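Local coordinates for protein calreticulin, putative,Calreticulin, putative (Trypanosoma cruzi, PDB 5HCF) that probably acts as a lectin-like chaperone, using its globular legume-lectin-fold domain to bind carbohydrate and peptide, at residues 66-71 and 151-156. Numbering follows the deposited sequence.
Sequences KKSLVV and HIAADN
His151 reaches across to Ser68 with the edge of its imidazole ring, NE2 lying 2.8 Å from Ser68 OG in a hydrogen bond that either group could donate. CG stands anti to the backbone N (chi1 179°), and the turn about CB-CG (chi2 -158°) sets the ring with its NE2 edge to the serine, whose OG lies in the ring plane. CG2 of Val70 comes obliquely to His151 CD2 at 3.8 Å, and Leu233 of helix 233-243 touches both residues. The backbones form a short antiparallel ladder: Leu69 and Ile152 are a hydrogen-bonded pair, with Leu69 N to Ile152 O at 2.9 Å and Ile152 N to Leu69 O at 2.8 Å, and Val70 faces His151 as the following non-hydrogen-bonded pair. Here strand 69-76 begins and strand 145-152 ends, neighbouring interior strands of an antiparallel sheet in the legume-lectin fold. Leu69 and Ile152 turn to the face away from His151 and Val70; Ile152 CB approaches Leu69 O, while its side-chain end leads off onto His202. Beyond this pair no further bridge forms, yet the backbones stay close. One water donates to both Lys67 O and Ile152 O; another accepts from Ala154 N and also bonds Ser68 OG. Ala154, in the type I turn from Ala153 to Asn156, points CB toward 66-71, covering the Lys66-Lys67 peptide 3.6 Å from Lys67 N.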
loop_
_atom_site.group_PDB
_atom_site.type_symbol
_atom_site.label_atom_id
_atom_site.label_comp_id
_atom_site.label_asym_id
_atom_site.label_seq_id
_atom_site.Cartn_x
_atom_site.Cartn_y
_atom_site.Cartn_z
ATOM N N LYS A 66 -21.069 1.712 4.318
ATOM C CA LYS A 66 -21.856 0.573 3.844
ATOM C C LYS A 66 -21.483 0.145 2.428
ATOM O O LYS A 66 -22.325 -0.322 1.662
ATOM C CB LYS A 66 -23.353 0.854 3.964
ATOM C CG LYS A 66 -23.873 0.844 5.404
ATOM C CD LYS A 66 -25.404 0.970 5.419
ATOM C CE LYS A 66 -25.938 0.834 6.845
ATOM N NZ LYS A 66 -25.745 -0.589 7.335
ATOM N N LYS A 67 -20.204 0.308 2.101
ATOM C CA LYS A 67 -19.694 0.067 0.758
ATOM C C LYS A 67 -18.276 -0.487 0.855
ATOM O O LYS A 67 -17.596 -0.315 1.870
ATOM C CB LYS A 67 -19.707 1.344 -0.082
ATOM C CG LYS A 67 -21.090 1.899 -0.344
ATOM C CD LYS A 67 -21.014 3.286 -0.959
ATOM C CE LYS A 67 -20.369 3.243 -2.339
ATOM N NZ LYS A 67 -21.157 2.402 -3.285
ATOM N N SER A 68 -17.851 -1.197 -0.183
ATOM C CA SER A 68 -16.499 -1.735 -0.226
ATOM C C SER A 68 -15.469 -0.646 -0.500
ATOM O O SER A 68 -15.783 0.409 -1.064
ATOM C CB SER A 68 -16.388 -2.834 -1.285
ATOM O OG SER A 68 -16.941 -4.057 -0.815
ATOM N N LEU A 69 -14.235 -0.917 -0.098
ATOM C CA LEU A 69 -13.119 -0.062 -0.449
ATOM C C LEU A 69 -11.958 -0.946 -0.861
ATOM O O LEU A 69 -11.535 -1.818 -0.105
ATOM C CB LEU A 69 -12.727 0.853 0.717
ATOM C CG LEU A 69 -11.580 1.826 0.424
ATOM C CD1 LEU A 69 -12.025 2.878 -0.574
ATOM C CD2 LEU A 69 -11.080 2.483 1.696
ATOM N N VAL A 70 -11.465 -0.734 -2.076
ATOM C CA VAL A 70 -10.370 -1.534 -2.606
ATOM C C VAL A 70 -9.177 -0.651 -2.950
ATOM O O VAL A 70 -9.313 0.341 -3.677
ATOM C CB VAL A 70 -10.798 -2.321 -3.860
ATOM C CG1 VAL A 70 -9.683 -3.258 -4.310
ATOM C CG2 VAL A 70 -12.073 -3.104 -3.586
ATOM N N VAL A 71 -8.010 -1.030 -2.432
ATOM C CA VAL A 71 -6.761 -0.317 -2.687
ATOM C C VAL A 71 -5.772 -1.231 -3.393
ATOM O O VAL A 71 -5.564 -2.371 -2.984
ATOM C CB VAL A 71 -6.111 0.204 -1.383
ATOM C CG1 VAL A 71 -5.111 1.313 -1.687
ATOM C CG2 VAL A 71 -7.170 0.691 -0.416
ATOM N N HIS A 151 -8.937 -5.465 -0.155
ATOM C CA HIS A 151 -10.376 -5.278 -0.139
ATOM C C HIS A 151 -10.869 -5.190 1.295
ATOM O O HIS A 151 -10.755 -6.155 2.054
ATOM C CB HIS A 151 -11.085 -6.418 -0.870
ATOM C CG HIS A 151 -12.578 -6.294 -0.876
ATOM N ND1 HIS A 151 -13.416 -7.380 -1.063
ATOM C CD2 HIS A 151 -13.390 -5.224 -0.709
ATOM C CE1 HIS A 151 -14.670 -6.979 -1.017
ATOM N NE2 HIS A 151 -14.685 -5.673 -0.805
ATOM N N ILE A 152 -11.381 -4.018 1.665
ATOM C CA ILE A 152 -12.085 -3.838 2.931
ATOM C C ILE A 152 -13.585 -3.806 2.666
ATOM O O ILE A 152 -14.099 -2.842 2.095
ATOM C CB ILE A 152 -11.664 -2.546 3.652
ATOM C CG1 ILE A 152 -10.147 -2.496 3.809
ATOM C CG2 ILE A 152 -12.336 -2.444 5.013
ATOM C CD1 ILE A 152 -9.626 -3.444 4.851
ATOM N N ALA A 153 -14.282 -4.861 3.080
ATOM C CA ALA A 153 -15.708 -5.010 2.798
ATOM C C ALA A 153 -16.575 -4.429 3.921
ATOM O O ALA A 153 -16.113 -4.246 5.051
ATOM C CB ALA A 153 -16.043 -6.473 2.570
ATOM N N ALA A 154 -17.835 -4.141 3.601
ATOM C CA ALA A 154 -18.741 -3.476 4.537
ATOM C C ALA A 154 -19.263 -4.420 5.612
ATOM O O ALA A 154 -19.941 -3.989 6.546
ATOM C CB ALA A 154 -19.905 -2.853 3.789
ATOM N N ASP A 155 -18.968 -5.708 5.470
ATOM C CA ASP A 155 -19.324 -6.677 6.502
ATOM C C ASP A 155 -18.147 -6.912 7.449
ATOM O O ASP A 155 -18.089 -7.918 8.151
ATOM C CB ASP A 155 -19.785 -7.994 5.878
ATOM C CG ASP A 155 -18.702 -8.670 5.064
ATOM O OD1 ASP A 155 -17.661 -8.040 4.782
ATOM O OD2 ASP A 155 -18.898 -9.849 4.705
ATOM N N ASN A 156 -17.204 -5.976 7.440
ATOM C CA ASN A 156 -16.003 -6.057 8.268
ATOM C C ASN A 156 -15.090 -7.248 7.952
ATOM O O ASN A 156 -14.240 -7.611 8.765
ATOM C CB ASN A 156 -16.391 -6.092 9.748
ATOM C CG ASN A 156 -17.025 -4.799 10.210
ATOM O OD1 ASN A 156 -16.614 -3.710 9.804
ATOM N ND2 ASN A 156 -18.028 -4.909 11.067
HETATM O O HOH W 1 -15.373 -0.603 3.122
HETATM O O HOH W 2 -18.693 -4.319 1.251
#